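Local coordinates for protein dihydropteroate synthase (Stenotrophomonas maltophilia, PDB 7L6P) that probably condenses para-aminobenzoate with 6-hydroxymethyl-7,8-dihydropterin diphosphate to give 7,8-dihydropteroate, a magnesium-dependent step in bacterial folate synthesis, at residues D129-G132 and L133-E136; G204-T207 and A208-M211. All blocks are in the same frame, centred on the assembly; numbering follows the deposited sequence.

Interaction 1. Residues D129-G132 and L133-E136; sequences DIYG and LRQE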
ATOM      1  N   ASP A 129      -1.447  26.094   0.532  1.00 59.57           N
ATOM      2  CA  ASP A 129      -2.647  26.911   0.317  1.00 58.21           C
ATOM      3  C   ASP A 129      -3.713  26.139  -0.459  1.00 57.47           C
ATOM      4  O   ASP A 129      -3.548  25.875  -1.656  1.00 58.06           O
ATOM      5  CB  ASP A 129      -2.289  28.202  -0.417  1.00 55.31           C
ATOM      6  CG  ASP A 129      -3.510  29.103  -0.656  1.00 57.74           C
ATOM      7  OD1 ASP A 129      -4.625  28.830  -0.137  1.00 56.80           O
ATOM      8  OD2 ASP A 129      -3.345  30.100  -1.371  1.00 56.44           O
ATOM      9  N   ILE A 130      -4.833  25.828   0.209  1.00 55.58           N
ATOM     10  CA  ILE A 130      -5.941  25.155  -0.468  1.00 56.81           C
ATOM     11  C   ILE A 130      -6.541  26.019  -1.582  1.00 57.20           C
ATOM     12  O   ILE A 130      -7.164  25.488  -2.510  1.00 57.45           O
ATOM     13  CB  ILE A 130      -7.054  24.758   0.529  1.00 58.55           C
ATOM     14  CG1 ILE A 130      -7.668  25.988   1.200  1.00 58.83           C
ATOM     15  CG2 ILE A 130      -6.551  23.790   1.587  1.00 59.82           C
ATOM     16  CD1 ILE A 130      -9.019  25.681   1.876  1.00 52.87           C
ATOM     17  N   TYR A 131      -6.413  27.347  -1.492  1.00 54.20           N
ATOM     18  CA  TYR A 131      -7.064  28.276  -2.417  1.00 56.75           C
ATOM     19  C   TYR A 131      -6.182  28.689  -3.587  1.00 57.14           C
ATOM     20  O   TYR A 131      -6.621  29.499  -4.418  1.00 56.24           O
ATOM     21  CB  TYR A 131      -7.539  29.538  -1.680  1.00 55.20           C
ATOM     22  CG  TYR A 131      -8.755  30.205  -2.305  1.00 56.44           C
ATOM     23  CD1 TYR A 131      -9.583  29.507  -3.179  1.00 56.49           C
ATOM     24  CD2 TYR A 131      -9.062  31.540  -2.037  1.00 57.60           C
ATOM     25  CE1 TYR A 131     -10.704  30.114  -3.754  1.00 59.57           C
ATOM     26  CE2 TYR A 131     -10.177  32.163  -2.621  1.00 61.36           C
ATOM     27  CZ  TYR A 131     -10.997  31.438  -3.475  1.00 60.99           C
ATOM     28  OH  TYR A 131     -12.105  32.026  -4.054  1.00 59.36           O
ATOM     29  N   GLY A 132      -4.937  28.228  -3.633  1.00 55.30           N
ATOM     30  CA  GLY A 132      -4.059  28.554  -4.749  1.00 50.88           C
ATOM     31  C   GLY A 132      -3.685  30.014  -4.832  1.00 53.04           C
ATOM     32  O   GLY A 132      -3.638  30.570  -5.939  1.00 50.09           O
ATOM     33  N   LEU A 133      -3.420  30.652  -3.691  1.00 51.15           N
ATOM     34  CA  LEU A 133      -3.101  32.077  -3.624  1.00 56.31           C
ATOM     35  C   LEU A 133      -4.198  32.949  -4.238  1.00 58.20           C
ATOM     36  O   LEU A 133      -3.916  34.053  -4.693  1.00 57.61           O
ATOM     37  CB  LEU A 133      -1.743  32.386  -4.284  1.00 54.36           C
ATOM     38  CG  LEU A 133      -0.507  31.660  -3.727  1.00 56.42           C
ATOM     39  CD1 LEU A 133       0.768  32.025  -4.472  1.00 60.90           C
ATOM     40  CD2 LEU A 133      -0.333  31.927  -2.234  1.00 60.00           C
ATOM     41  N   ARG A 134      -5.440  32.465  -4.317  1.00 54.61           N
ATOM     42  CA  ARG A 134      -6.512  33.274  -4.875  1.00 56.40           C
ATOM     43  C   ARG A 134      -7.175  34.186  -3.859  1.00 54.79           C
ATOM     44  O   ARG A 134      -7.980  35.022  -4.250  1.00 54.90           O
ATOM     45  CB  ARG A 134      -7.590  32.391  -5.510  1.00 58.45           C
ATOM     46  CG  ARG A 134      -7.277  31.939  -6.921  1.00 51.64           C
ATOM     47  CD  ARG A 134      -8.415  31.096  -7.445  1.00 53.12           C
ATOM     48  NE  ARG A 134      -8.591  29.856  -6.683  1.00 53.70           N
ATOM     49  CZ  ARG A 134      -9.590  29.006  -6.879  1.00 51.24           C
ATOM     50  NH1 ARG A 134     -10.535  29.251  -7.768  1.00 53.57           N
ATOM     51  NH2 ARG A 134      -9.648  27.884  -6.161  1.00 54.68           N
ATOM     52  N   GLN A 135      -6.896  34.036  -2.575  1.00 59.04           N
ATOM     53  CA  GLN A 135      -7.481  34.948  -1.607  1.00 58.60           C
ATOM     54  C   GLN A 135      -6.886  36.329  -1.813  1.00 63.12           C
ATOM     55  O   GLN A 135      -5.722  36.465  -2.181  1.00 65.89           O
ATOM     56  CB  GLN A 135      -7.229  34.451  -0.180  1.00 60.28           C
ATOM     57  CG  GLN A 135      -8.031  35.155   0.907  1.00 63.76           C
ATOM     58  CD  GLN A 135      -9.521  35.000   0.718  1.00 62.80           C
ATOM     59  OE1 GLN A 135     -10.024  33.892   0.568  1.00 69.21           O
ATOM     60  NE2 GLN A 135     -10.232  36.115   0.692  1.00 69.79           N
ATOM     61  N   GLU A 136      -7.693  37.362  -1.572  1.00 65.98           N
ATOM     62  CA  GLU A 136      -7.271  38.735  -1.836  1.00 63.32           C
ATOM     63  C   GLU A 136      -5.982  39.039  -1.078  1.00 63.89           C
ATOM     64  O   GLU A 136      -5.921  38.854   0.139  1.00 66.94           O
ATOM     65  CB  GLU A 136      -8.390  39.694  -1.418  1.00 62.04           C
ATOM     66  CG  GLU A 136      -8.144  41.141  -1.736  1.00 69.95           C
ATOM     67  CD  GLU A 136      -8.124  41.401  -3.233  1.00 76.11           C
ATOM     68  OE1 GLU A 136      -8.895  40.732  -3.967  1.00 74.82           O
ATOM     69  OE2 GLU A 136      -7.323  42.261  -3.673  1.00 77.35           O
TER
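Arg134 lies across the phenol ring of Tyr131, its CB almost directly over the ring centre in a CH-pi contact, 3.8 Å from the centroid. Beyond CB the arginine chain bends at chi3 (-64°), which brings the guanidinium beside the CD1-CE1 edge, where CE1 of Tyr131 sits over one of its faces; NH2 of Arg134 comes within 3.4 Å of CD1 of Tyr131, with the two planes 45° apart. That bend also aims NE at the tyrosine's own carbonyl. NE of Arg134 gives a nearly straight bond (171°) to O of Tyr131 at 3.0 Å, while the amide N of Arg134 reaches this oxygen from the opposite face of the carbonyl plane. A long side chain with a donor at NE suits the place, since its CB can rest on the ring while NE turns back to the tyrosine carbonyl. The outer nitrogen NH2 is held in turn by the carbonyl of Met154.

Two overlapping turns shape this loop between strand 126-129 and helix 138-145 of the TIM barrel: a type I turn from Asp129 to Gly132 and a type I' turn from Tyr131 to Arg134. Glycine suits position 132, where phi is positive. OD1 of Asp129 accepts from N of Tyr131 at 2.7 Å, an Asx turn; OD2 points at N of Leu133, but the modelled separation is too short to be reliable. Leu133 packs its side chain against Val149 and Leu151 of strand 149-152 and Leu139 and Ala142 of helix 138-145. On the CD2 side of the tyrosine, the amide oxygen OE1 of Gln135 lies 3.6 Å from CD2 of Tyr131.

Interaction 2. Residues G204-T207 and A208-M211; sequences GKTT and AHNM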
ATOM      1  N   GLY A 204     -13.864  19.639  -4.093  1.00 57.09           N
ATOM      2  CA  GLY A 204     -14.690  19.849  -5.261  1.00 57.46           C
ATOM      3  C   GLY A 204     -14.556  18.704  -6.236  1.00 57.41           C
ATOM      4  O   GLY A 204     -14.546  18.935  -7.452  1.00 56.26           O
ATOM      5  N   LYS A 205     -14.497  17.463  -5.733  1.00 57.00           N
ATOM      6  CA  LYS A 205     -14.298  16.301  -6.587  1.00 54.23           C
ATOM      7  C   LYS A 205     -15.058  15.097  -6.056  1.00 50.28           C
ATOM      8  O   LYS A 205     -15.017  14.802  -4.860  1.00 52.58           O
ATOM      9  CB  LYS A 205     -12.808  15.956  -6.694  1.00 53.85           C
ATOM     10  CG  LYS A 205     -12.035  16.915  -7.576  1.00 53.30           C
ATOM     11  CD  LYS A 205     -10.632  17.137  -7.040  1.00 54.42           C
ATOM     12  CE  LYS A 205      -9.980  18.343  -7.700  1.00 51.01           C
ATOM     13  NZ  LYS A 205      -9.536  19.347  -6.693  1.00 49.45           N
ATOM     14  N   THR A 206     -15.726  14.386  -6.959  1.00 48.95           N
ATOM     15  CA  THR A 206     -16.281  13.094  -6.602  1.00 47.42           C
ATOM     16  C   THR A 206     -15.168  12.061  -6.437  1.00 51.74           C
ATOM     17  O   THR A 206     -13.995  12.295  -6.775  1.00 49.13           O
ATOM     18  CB  THR A 206     -17.248  12.598  -7.676  1.00 49.75           C
ATOM     19  OG1 THR A 206     -16.513  12.346  -8.890  1.00 50.79           O
ATOM     20  CG2 THR A 206     -18.382  13.556  -7.907  1.00 43.38           C
ATOM     21  N   THR A 207     -15.541  10.885  -5.920  1.00 48.76           N
ATOM     22  CA  THR A 207     -14.564   9.801  -5.881  1.00 47.71           C
ATOM     23  C   THR A 207     -14.073   9.472  -7.286  1.00 47.13           C
ATOM     24  O   THR A 207     -12.879   9.224  -7.489  1.00 48.05           O
ATOM     25  CB  THR A 207     -15.153   8.561  -5.213  1.00 49.39           C
ATOM     26  OG1 THR A 207     -15.475   8.861  -3.854  1.00 50.26           O
ATOM     27  CG2 THR A 207     -14.164   7.393  -5.267  1.00 47.45           C
ATOM     28  N   ALA A 208     -14.967   9.517  -8.275  1.00 48.46           N
ATOM     29  CA  ALA A 208     -14.581   9.246  -9.660  1.00 47.66           C
ATOM     30  C   ALA A 208     -13.571  10.273 -10.154  1.00 45.68           C
ATOM     31  O   ALA A 208     -12.579   9.917 -10.795  1.00 47.11           O
ATOM     32  CB  ALA A 208     -15.818   9.231 -10.566  1.00 46.83           C
ATOM     33  N   HIS A 209     -13.820  11.559  -9.880  1.00 47.63           N
ATOM     34  CA  HIS A 209     -12.863  12.593 -10.255  1.00 48.37           C
ATOM     35  C   HIS A 209     -11.515  12.323  -9.610  1.00 50.65           C
ATOM     36  O   HIS A 209     -10.467  12.482 -10.258  1.00 52.16           O
ATOM     37  CB  HIS A 209     -13.371  13.981  -9.853  1.00 47.50           C
ATOM     38  CG  HIS A 209     -14.673  14.358 -10.489  1.00 46.55           C
ATOM     39  ND1 HIS A 209     -15.618  15.132  -9.847  1.00 51.46           N
ATOM     40  CD2 HIS A 209     -15.196  14.055 -11.699  1.00 46.14           C
ATOM     41  CE1 HIS A 209     -16.660  15.304 -10.643  1.00 51.37           C
ATOM     42  NE2 HIS A 209     -16.431  14.657 -11.773  1.00 50.71           N
ATOM     43  N   ASN A 210     -11.518  11.928  -8.328  1.00 48.74           N
ATOM     44  CA  ASN A 210     -10.264  11.682  -7.620  1.00 47.60           C
ATOM     45  C   ASN A 210      -9.481  10.542  -8.261  1.00 47.23           C
ATOM     46  O   ASN A 210      -8.257  10.629  -8.410  1.00 46.99           O
ATOM     47  CB  ASN A 210     -10.520  11.367  -6.145  1.00 46.98           C
ATOM     48  CG  ASN A 210     -10.808  12.604  -5.336  1.00 52.17           C
ATOM     49  OD1 ASN A 210     -10.326  13.703  -5.642  1.00 51.53           O
ATOM     50  ND2 ASN A 210     -11.563  12.429  -4.262  1.00 50.20           N
ATOM     51  N   MET A 211     -10.164   9.454  -8.609  1.00 45.71           N
ATOM     52  CA  MET A 211      -9.485   8.311  -9.197  1.00 47.10           C
ATOM     53  C   MET A 211      -8.958   8.632 -10.594  1.00 48.15           C
ATOM     54  O   MET A 211      -7.896   8.142 -10.991  1.00 48.00           O
ATOM     55  CB  MET A 211     -10.423   7.104  -9.224  1.00 48.26           C
ATOM     56  CG  MET A 211     -10.747   6.521  -7.818  1.00 48.27           C
ATOM     57  SD  MET A 211      -9.314   6.042  -6.806  1.00 49.78           S
ATOM     58  CE  MET A 211      -9.122   7.481  -5.753  1.00 40.79           C
TER
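The imidazole of His209 is laid over the side chain of Thr206, with OG1 of the threonine about 3.0 Å above the ring plane and offset toward its rim. CB of Thr206 adds an off-centre CH-pi contact. The ring reaches back along the chain because CG of His209 stands opposite its own carbonyl carbon (chi1 -60°), and ND1 thereby accepts from N of Thr206 at 3.0 Å, although that donor lies 36° out of the ring plane. In return, OG1 of Thr206 accepts from N of His209 at 3.0 Å in a bond of 167°. This exchange is a capping box at the start of helix 207-215, with Thr206 as N-cap, in the segment that follows barrel strand 195-198. Threonine fits because its hydroxyl, set between its own backbone N and carbonyl carbon, faces the amide of His209; histidine carries an acceptor nitrogen, ND1, far enough along its side chain to reach back to N of Thr206. Tyr167 meets the imidazole edge-to-face.

Lys205 and Asn210 cross at about a right angle, with CB of Lys205 3.5 Å from OD1 of Asn210. Their polar ends have other partners: NZ of Lys205 bonds to His153 ND1 and to the carbonyls of Leu199, Gly200 and Phe203, whereas OD1 of Asn210 receives N of Gly202. Thr207 directs its hydroxyl to Glu239, and Met211 touches Leu240 of helix 235-241 and Ala285 of the second subunit.

Interactions 1 and 2 both follow strands of the one eight-stranded barrel: residues 129-136 come after strand 126-129, and residues 204-211 after strand 195-198, with strand 149-152 between these two in the barrel order. Their centres lie 21 Å apart and their nearest atoms about 8 Å, so they do not touch. The loop after strand 149-152 approaches both: Met154 receives Arg134 of interaction 1, and His153 meets Lys205 of interaction 2. In TIM barrels the active site lies at the C-terminal ends of the strands; interaction 1 begins at this end of its strand, and interaction 2 lies further along the loop and helix that follow its own. Interaction 2 alone reaches the second subunit.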